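Local coordinates for DUF416 domain-containing protein (Shewanella baltica, PDB 2Q9R) that is of unknown function but belongs to the all-helical DUF416 family and binds benzoic acid in a pocket to which two subunits contribute, at residues Q36-S39 against E43-D46; R30-Y35 against A48-A53; K13-P18 against E167-N172. All blocks are in the same frame, centred on the assembly; numbering follows the deposited sequence.

In the fold
Helix 17-42 lies in or runs on from a segment of all three contacts, which follow one another along it. Contact 3 packs the turn just before it against the end of helix 153-170, closing most of the chain. Contact 2 pairs its later turns with helix 47-62, and contact 1 finishes its last turns and shapes the loop between those two helices. Contacts 1 and 2 have centres about 10 Å apart and touch, Gly-45 CA lying 3.5 Å from Tyr-35 OH. The centre of contact 3 is about 24 Å from that of contact 2 and about 33 Å from that of contact 1, across the chain's centre. One helix thus links a sequence-distant closure to a local hairpin.

Contact 1 of 3, residues Q36-S39 against E43-D46; sequences QLFS and EFGD. With BEZ (benzoic acid), chain E.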
loop_
_atom_site.group_PDB
_atom_site.type_symbol
_atom_site.label_atom_id
_atom_site.label_comp_id
_atom_site.label_asym_id
_atom_site.label_seq_id
_atom_site.Cartn_x
_atom_site.Cartn_y
_atom_site.Cartn_z
ATOM N N GLN A 36 1.221 -1.599 -17.396
ATOM C CA GLN A 36 2.346 -0.812 -17.867
ATOM C C GLN A 36 3.636 -1.236 -17.165
ATOM O O GLN A 36 4.676 -1.396 -17.806
ATOM C CB GLN A 36 2.089 0.679 -17.654
ATOM C CG GLN A 36 1.043 1.244 -18.596
ATOM C CD GLN A 36 0.605 2.621 -18.204
ATOM O OE1 GLN A 36 0.423 2.903 -17.030
ATOM N NE2 GLN A 36 0.396 3.483 -19.187
ATOM N N LEU A 37 3.572 -1.390 -15.855
ATOM C CA LEU A 37 4.761 -1.742 -15.095
ATOM C C LEU A 37 5.257 -3.146 -15.501
ATOM O O LEU A 37 6.421 -3.346 -15.795
ATOM C CB LEU A 37 4.503 -1.668 -13.581
ATOM C CG LEU A 37 5.778 -1.882 -12.697
ATOM C CD1 LEU A 37 6.853 -0.850 -13.037
ATOM C CD2 LEU A 37 5.439 -1.916 -11.194
ATOM N N PHE A 38 4.355 -4.119 -15.503
ATOM C CA PHE A 38 4.703 -5.465 -15.897
ATOM C C PHE A 38 5.364 -5.505 -17.286
ATOM O O PHE A 38 6.358 -6.205 -17.512
ATOM C CB PHE A 38 3.469 -6.359 -15.873
ATOM C CG PHE A 38 3.688 -7.690 -16.543
ATOM C CD1 PHE A 38 4.459 -8.652 -15.926
ATOM C CD2 PHE A 38 3.151 -7.966 -17.789
ATOM C CE1 PHE A 38 4.662 -9.858 -16.512
ATOM C CE2 PHE A 38 3.373 -9.211 -18.397
ATOM C CZ PHE A 38 4.117 -10.147 -17.755
ATOM N N SER A 39 4.770 -4.774 -18.211
ATOM C CA SER A 39 5.164 -4.816 -19.600
ATOM C C SER A 39 6.576 -4.304 -19.760
ATOM O O SER A 39 7.370 -4.829 -20.555
ATOM C CB SER A 39 4.190 -3.963 -20.444
ATOM O OG SER A 39 4.664 -3.824 -21.769
ATOM N N GLU A 43 9.220 -7.071 -20.232
ATOM C CA GLU A 43 9.420 -6.911 -21.683
ATOM C C GLU A 43 8.386 -7.740 -22.437
ATOM O O GLU A 43 8.728 -8.595 -23.243
ATOM C CB GLU A 43 10.850 -7.268 -22.073
ATOM C CG GLU A 43 11.882 -6.492 -21.267
ATOM C CD GLU A 43 13.323 -6.774 -21.665
ATOM O OE1 GLU A 43 13.901 -7.786 -21.202
ATOM O OE2 GLU A 43 13.882 -5.958 -22.428
ATOM N N PHE A 44 7.120 -7.498 -22.098
ATOM C CA PHE A 44 5.992 -8.177 -22.702
ATOM C C PHE A 44 4.901 -7.186 -23.087
ATOM O O PHE A 44 4.552 -6.310 -22.311
ATOM C CB PHE A 44 5.380 -9.240 -21.770
ATOM C CG PHE A 44 4.172 -9.918 -22.377
ATOM C CD1 PHE A 44 4.328 -11.035 -23.177
ATOM C CD2 PHE A 44 2.893 -9.366 -22.230
ATOM C CE1 PHE A 44 3.224 -11.613 -23.789
ATOM C CE2 PHE A 44 1.792 -9.931 -22.849
ATOM C CZ PHE A 44 1.956 -11.063 -23.618
ATOM N N GLY A 45 4.367 -7.347 -24.293
ATOM C CA GLY A 45 3.087 -6.755 -24.666
ATOM C C GLY A 45 3.186 -5.298 -25.030
ATOM O O GLY A 45 4.258 -4.691 -25.000
ATOM N N ASP A 46 2.049 -4.724 -25.355
ATOM C CA ASP A 46 1.988 -3.341 -25.765
ATOM C C ASP A 46 0.854 -2.601 -25.032
ATOM O O ASP A 46 -0.321 -2.742 -25.405
ATOM C CB ASP A 46 1.743 -3.290 -27.284
ATOM C CG ASP A 46 1.646 -1.874 -27.796
ATOM O OD1 ASP A 46 1.924 -0.900 -27.060
ATOM O OD2 ASP A 46 1.341 -1.736 -28.972
HETATM C C BEZ E . 4.781 -6.072 -8.356
HETATM O O1 BEZ E . 4.629 -5.393 -7.290
HETATM O O2 BEZ E . 5.524 -7.099 -8.410
HETATM C C1 BEZ E . 4.077 -5.641 -9.596
HETATM C C2 BEZ E . 4.723 -5.744 -10.851
HETATM C C3 BEZ E . 4.035 -5.324 -11.989
HETATM C C4 BEZ E . 2.738 -4.830 -11.882
HETATM C C5 BEZ E . 2.114 -4.733 -10.637
HETATM C C6 BEZ E . 2.782 -5.153 -9.473
#
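Phe-44 N reaches back over the end of helix 17-42 to Ser-39 O at 3.1 Å, lying in the carbonyl plane on a lone pair, with an N-H...O angle of 148°. This backbone bond spans five residues, and Glu-43 leaves the helix with positive phi, so the turn is consistent with a Schellman motif. The Ser-39 hydroxyl supplies a second tie: OG donates to Phe-44 O over a short 2.5 Å, tilted 33° from that carbonyl's plane. OG lies opposite its own backbone N about the first torsion (chi1 171°), which brings it to the loop carbonyl. One residue of the helix therefore holds both the N-H and the C=O of Phe-44.

Beside this polar pair the two phenylalanines meet. Phe-44 CD2 sits at the edge of the Phe-38 ring, near its plane, 3.9 Å from Phe-38 CE2, while Phe-38 also packs edge-to-face with Phe-87. On another side of the helix, Leu-37 CD2 lies 3.8 Å from C3 of the benzoic acid ring, and Phe-38 N comes to 3.7 Å from that same C3. The acid is hydrogen-bonded to His-152 and Ser-136 of the second subunit. The chemistry thus divides: a buried serine ties down the departing chain, whereas this stretch of helix offers the ligand mainly apolar contact with its ring.

Contact 2 of 3, residues R30-Y35 against A48-A53; sequences RMLPNY and AVLSTA
An antiparallel alpha-alpha hairpin brings Leu-50 against Leu-32 and Tyr-35: the segments' helix axes run at 169° to each other and approach to 10.4 Å. The two helices, 17-42 and 47-62, are joined by a short loop; no hydrogen bond links the segments, and the contacts are between carbon atoms. Leu-50 is central: its CD1 methyl stands over the middle of the Tyr-35 ring in a CH-pi contact, 3.8 Å from the centroid, and its CD2 lies 3.5 Å from Tyr-35 CG, so both methyls use the aromatic face. CG of Tyr-35 lies trans to the backbone N (chi1 -173°), which swings the ring out beside Leu-50, and chi2 near -79° turns its face to the methyls. One turn earlier, Leu-32 CD1 touches Leu-50 CB at 3.9 Å, and Leu-50 also packs on Ile-102 of helix 92-111. The hydroxyl of Tyr-35 bonds to Asn-80 O, fixing the ring at its far end. With an alanine here, Leu-50 would probably lose the surface under both its methyls and Asn-80 O its phenolic donor, leaving a gap between the helices. Pro-33 lies in a kink of the first helix, where Asn-34 N bonds to Met-31 O at 3.0 Å. In the second, Ala-48 O takes two donors from opposite faces of its plane, Thr-52 N at 2.9 Å and Thr-52 OG1 at 2.7 Å.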
loop_
_atom_site.group_PDB
_atom_site.type_symbol
_atom_site.label_atom_id
_atom_site.label_comp_id
_atom_site.label_asym_id
_atom_site.label_seq_id
_atom_site.Cartn_x
_atom_site.Cartn_y
_atom_site.Cartn_z
ATOM N N ARG A 30 -8.187 2.551 -13.811
ATOM C CA ARG A 30 -7.351 2.563 -12.631
ATOM C C ARG A 30 -6.309 1.424 -12.570
ATOM O O ARG A 30 -5.240 1.591 -12.003
ATOM C CB ARG A 30 -8.298 2.558 -11.409
ATOM C CG ARG A 30 -7.653 2.585 -10.071
ATOM C CD ARG A 30 -8.674 3.019 -9.021
ATOM N NE ARG A 30 -8.259 2.719 -7.674
ATOM C CZ ARG A 30 -8.597 1.626 -6.983
ATOM N NH1 ARG A 30 -9.371 0.675 -7.501
ATOM N NH2 ARG A 30 -8.154 1.482 -5.754
HETATM N N MSE A 31 -6.622 0.293 -13.185
HETATM C CA MSE A 31 -5.717 -0.845 -13.291
HETATM C C MSE A 31 -4.550 -0.690 -14.302
HETATM O O MSE A 31 -3.562 -1.443 -14.230
HETATM C CB MSE A 31 -6.526 -2.075 -13.726
HETATM C CG MSE A 31 -7.652 -2.538 -12.785
HETATM SE SE MSE A 31 -8.728 -3.885 -13.656
HETATM C CE MSE A 31 -10.320 -3.611 -12.731
ATOM N N LEU A 32 -4.637 0.261 -15.237
ATOM C CA LEU A 32 -3.642 0.345 -16.296
ATOM C C LEU A 32 -2.153 0.328 -15.859
ATOM O O LEU A 32 -1.319 -0.311 -16.503
ATOM C CB LEU A 32 -3.922 1.569 -17.166
ATOM C CG LEU A 32 -3.056 1.812 -18.393
ATOM C CD1 LEU A 32 -3.097 0.578 -19.352
ATOM C CD2 LEU A 32 -3.506 3.104 -19.131
ATOM N N PRO A 33 -1.795 1.095 -14.827
ATOM C CA PRO A 33 -0.388 1.073 -14.394
ATOM C C PRO A 33 0.180 -0.312 -14.107
ATOM O O PRO A 33 1.375 -0.550 -14.287
ATOM C CB PRO A 33 -0.408 1.925 -13.143
ATOM C CG PRO A 33 -1.535 2.891 -13.386
ATOM C CD PRO A 33 -2.588 2.050 -14.030
ATOM N N ASN A 34 -0.669 -1.223 -13.652
ATOM C CA ASN A 34 -0.233 -2.556 -13.394
ATOM C C ASN A 34 0.280 -3.203 -14.685
ATOM O O ASN A 34 1.315 -3.862 -14.695
ATOM C CB ASN A 34 -1.377 -3.381 -12.809
ATOM C CG ASN A 34 -1.863 -2.878 -11.451
ATOM O OD1 ASN A 34 -1.128 -2.248 -10.665
ATOM N ND2 ASN A 34 -3.133 -3.162 -11.167
ATOM N N TYR A 35 -0.458 -3.039 -15.773
ATOM C CA TYR A 35 -0.060 -3.631 -17.063
ATOM C C TYR A 35 1.198 -2.922 -17.557
ATOM O O TYR A 35 2.179 -3.556 -17.965
ATOM C CB TYR A 35 -1.202 -3.610 -18.076
ATOM C CG TYR A 35 -0.842 -4.352 -19.312
ATOM C CD1 TYR A 35 -0.025 -3.755 -20.291
ATOM C CD2 TYR A 35 -1.267 -5.667 -19.509
ATOM C CE1 TYR A 35 0.347 -4.421 -21.388
ATOM C CE2 TYR A 35 -0.920 -6.352 -20.653
ATOM C CZ TYR A 35 -0.117 -5.727 -21.584
ATOM O OH TYR A 35 0.248 -6.426 -22.682
ATOM N N ALA A 48 -0.309 0.301 -25.180
ATOM C CA ALA A 48 -1.116 1.172 -26.041
ATOM C C ALA A 48 -2.381 0.471 -26.546
ATOM O O ALA A 48 -3.378 1.113 -26.897
ATOM C CB ALA A 48 -0.274 1.653 -27.220
ATOM N N VAL A 49 -2.343 -0.856 -26.609
ATOM C CA VAL A 49 -3.534 -1.623 -26.991
ATOM C C VAL A 49 -4.637 -1.470 -25.938
ATOM O O VAL A 49 -5.833 -1.317 -26.284
ATOM C CB VAL A 49 -3.193 -3.125 -27.256
ATOM C CG1 VAL A 49 -4.438 -3.978 -27.165
ATOM C CG2 VAL A 49 -2.473 -3.290 -28.619
ATOM N N LEU A 50 -4.230 -1.487 -24.664
ATOM C CA LEU A 50 -5.135 -1.283 -23.542
ATOM C C LEU A 50 -5.567 0.179 -23.465
ATOM O O LEU A 50 -6.743 0.444 -23.269
ATOM C CB LEU A 50 -4.509 -1.700 -22.214
ATOM C CG LEU A 50 -4.359 -3.179 -21.850
ATOM C CD1 LEU A 50 -3.277 -3.823 -22.759
ATOM C CD2 LEU A 50 -4.021 -3.327 -20.382
ATOM N N SER A 51 -4.643 1.132 -23.630
ATOM C CA SER A 51 -5.040 2.535 -23.540
ATOM C C SER A 51 -5.958 2.950 -24.695
ATOM O O SER A 51 -6.841 3.771 -24.489
ATOM C CB SER A 51 -3.835 3.482 -23.416
ATOM O OG SER A 51 -2.962 3.363 -24.516
ATOM N N THR A 52 -5.762 2.375 -25.886
ATOM C CA THR A 52 -6.640 2.623 -27.021
ATOM C C THR A 52 -8.042 2.092 -26.744
ATOM O O THR A 52 -9.030 2.762 -27.009
ATOM C CB THR A 52 -6.153 1.960 -28.334
ATOM O OG1 THR A 52 -4.852 2.448 -28.667
ATOM C CG2 THR A 52 -7.086 2.295 -29.488
ATOM N N ALA A 53 -8.121 0.871 -26.240
ATOM C CA ALA A 53 -9.392 0.323 -25.813
ATOM C C ALA A 53 -10.046 1.215 -24.750
ATOM O O ALA A 53 -11.238 1.524 -24.825
ATOM C CB ALA A 53 -9.212 -1.146 -25.307
#

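Contact 3 of 3, residues K13-P18 against E167-N172; sequences KALTLP and EIIEEN
Leu-15, in the tight turn between helix 8-14 and helix 17-42, packs on Ile-169 and Glu-170 at the C-terminal end of helix 153-170, joining an interhelical turn to a helix end in this all-alpha fold. No hydrogen bond links the segments; the contact is made by one methyl group. Leu-15 CD2 approaches Glu-170 CB to 4.0 Å and the Ile-169 CG2 branch to 4.4 Å. The leucine conformation accounts for this: with chi1 at -65°, CG lies opposite the carbonyl carbon and beside the backbone N, and the side chain carries CD2 across to the helix although its first bond does not aim there.

Glu-170 meets the leucine with the aliphatic root of its side chain, the two side chains crossing at about a right angle. Its CG is wedged between the backbone N and the carbonyl carbon (chi1 88°), and the chain is extended beyond it, leading the carboxylate to a salt bridge from OE2 to Arg-11 of helix 8-14. One residue serves both an apolar and a charged link to the N-terminal region. Ile-169 CB points toward the turn, and its side chain also packs on Leu-22 and Phe-23 of helix 17-42.

Thr-16 OG1 caps a backbone N in the first turn of helix 17-42 while Thr-16 N bonds to Gln-19 OE1, a pattern consistent with a capping box, and Lys-20 NZ bonds to Leu-15 O. At the facing helix end, Asn-172 N bonds to Ile-169 O at 3.2 Å, and Asn-172 ND2 makes a weak, bent bond (119°) to Ile-168 O at 2.6 Å.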
loop_
_atom_site.group_PDB
_atom_site.type_symbol
_atom_site.label_atom_id
_atom_site.label_comp_id
_atom_site.label_asym_id
_atom_site.label_seq_id
_atom_site.Cartn_x
_atom_site.Cartn_y
_atom_site.Cartn_z
ATOM N N LYS A 13 -25.982 -3.326 -8.453
ATOM C CA LYS A 13 -26.906 -3.999 -9.370
ATOM C C LYS A 13 -28.105 -3.097 -9.750
ATOM O O LYS A 13 -28.656 -3.207 -10.850
ATOM C CB LYS A 13 -27.403 -5.308 -8.765
ATOM C CG LYS A 13 -26.321 -6.387 -8.665
ATOM C CD LYS A 13 -26.746 -7.549 -7.773
ATOM C CE LYS A 13 -25.628 -8.592 -7.623
ATOM N NZ LYS A 13 -26.117 -9.861 -6.972
ATOM N N ALA A 14 -28.485 -2.218 -8.830
ATOM C CA ALA A 14 -29.565 -1.253 -9.058
ATOM C C ALA A 14 -29.200 -0.133 -10.037
ATOM O O ALA A 14 -30.074 0.549 -10.545
ATOM C CB ALA A 14 -30.038 -0.680 -7.725
ATOM N N LEU A 15 -27.930 0.031 -10.358
ATOM C CA LEU A 15 -27.553 0.975 -11.411
ATOM C C LEU A 15 -28.162 0.645 -12.778
ATOM O O LEU A 15 -28.420 -0.527 -13.104
ATOM C CB LEU A 15 -26.046 1.010 -11.537
ATOM C CG LEU A 15 -25.311 1.553 -10.311
ATOM C CD1 LEU A 15 -23.821 1.596 -10.614
ATOM C CD2 LEU A 15 -25.845 2.953 -9.862
ATOM N N THR A 16 -28.383 1.680 -13.586
ATOM C CA THR A 16 -28.743 1.483 -14.993
ATOM C C THR A 16 -27.506 0.977 -15.745
ATOM O O THR A 16 -26.361 1.069 -15.233
ATOM C CB THR A 16 -29.170 2.768 -15.653
ATOM O OG1 THR A 16 -28.033 3.644 -15.700
ATOM C CG2 THR A 16 -30.302 3.413 -14.879
ATOM N N LEU A 17 -27.725 0.441 -16.944
ATOM C CA LEU A 17 -26.602 -0.037 -17.765
ATOM C C LEU A 17 -25.491 1.020 -17.955
ATOM O O LEU A 17 -24.320 0.722 -17.734
ATOM C CB LEU A 17 -27.091 -0.591 -19.107
ATOM C CG LEU A 17 -25.987 -1.041 -20.084
ATOM C CD1 LEU A 17 -25.454 -2.376 -19.638
ATOM C CD2 LEU A 17 -26.461 -1.104 -21.556
ATOM N N PRO A 18 -25.850 2.240 -18.375
ATOM C CA PRO A 18 -24.825 3.282 -18.526
ATOM C C PRO A 18 -24.107 3.638 -17.217
ATOM O O PRO A 18 -22.895 3.820 -17.239
ATOM C CB PRO A 18 -25.594 4.482 -19.125
ATOM C CG PRO A 18 -26.903 3.945 -19.542
ATOM C CD PRO A 18 -27.192 2.713 -18.782
ATOM N N GLU A 167 -21.140 6.041 -5.062
ATOM C CA GLU A 167 -21.920 7.152 -4.539
ATOM C C GLU A 167 -22.067 8.304 -5.496
ATOM O O GLU A 167 -23.126 8.890 -5.563
ATOM C CB GLU A 167 -21.293 7.702 -3.257
ATOM C CG GLU A 167 -21.452 6.796 -2.070
ATOM C CD GLU A 167 -20.618 7.261 -0.893
ATOM O OE1 GLU A 167 -20.093 8.399 -0.952
ATOM O OE2 GLU A 167 -20.499 6.492 0.083
ATOM N N ILE A 168 -20.998 8.683 -6.182
ATOM C CA ILE A 168 -21.110 9.803 -7.106
ATOM C C ILE A 168 -21.965 9.419 -8.325
ATOM O O ILE A 168 -22.798 10.220 -8.783
ATOM C CB ILE A 168 -19.745 10.475 -7.434
ATOM C CG1 ILE A 168 -19.963 11.727 -8.291
ATOM C CG2 ILE A 168 -18.729 9.502 -8.045
ATOM C CD1 ILE A 168 -18.912 12.841 -8.053
ATOM N N ILE A 169 -21.833 8.191 -8.803
ATOM C CA ILE A 169 -22.665 7.746 -9.924
ATOM C C ILE A 169 -24.118 7.615 -9.536
ATOM O O ILE A 169 -25.001 8.037 -10.287
ATOM C CB ILE A 169 -22.115 6.425 -10.533
ATOM C CG1 ILE A 169 -20.701 6.703 -11.083
ATOM C CG2 ILE A 169 -23.032 5.844 -11.608
ATOM C CD1 ILE A 169 -19.911 5.440 -11.482
ATOM N N GLU A 170 -24.382 7.066 -8.356
ATOM C CA GLU A 170 -25.735 6.777 -7.999
ATOM C C GLU A 170 -26.572 8.001 -7.634
ATOM O O GLU A 170 -27.795 7.971 -7.747
ATOM C CB GLU A 170 -25.802 5.651 -6.959
ATOM C CG GLU A 170 -25.728 6.024 -5.555
ATOM C CD GLU A 170 -25.391 4.816 -4.677
ATOM O OE1 GLU A 170 -25.928 3.687 -4.868
ATOM O OE2 GLU A 170 -24.568 5.024 -3.771
ATOM N N GLU A 171 -25.917 9.092 -7.268
ATOM C CA GLU A 171 -26.640 10.309 -6.959
ATOM C C GLU A 171 -27.069 11.077 -8.214
ATOM O O GLU A 171 -27.716 12.114 -8.130
ATOM C CB GLU A 171 -25.823 11.182 -6.001
ATOM C CG GLU A 171 -24.626 11.896 -6.608
ATOM C CD GLU A 171 -23.772 12.612 -5.551
ATOM O OE1 GLU A 171 -23.782 12.207 -4.353
ATOM O OE2 GLU A 171 -23.078 13.576 -5.939
ATOM N N ASN A 172 -26.723 10.539 -9.373
ATOM C CA ASN A 172 -27.054 11.118 -10.655
ATOM C C ASN A 172 -27.919 10.126 -11.429
ATOM O O ASN A 172 -27.445 9.049 -11.809
ATOM C CB ASN A 172 -25.755 11.429 -11.411
ATOM C CG ASN A 172 -24.934 12.518 -10.721
ATOM O OD1 ASN A 172 -25.390 13.650 -10.604
ATOM N ND2 ASN A 172 -23.744 12.170 -10.228
#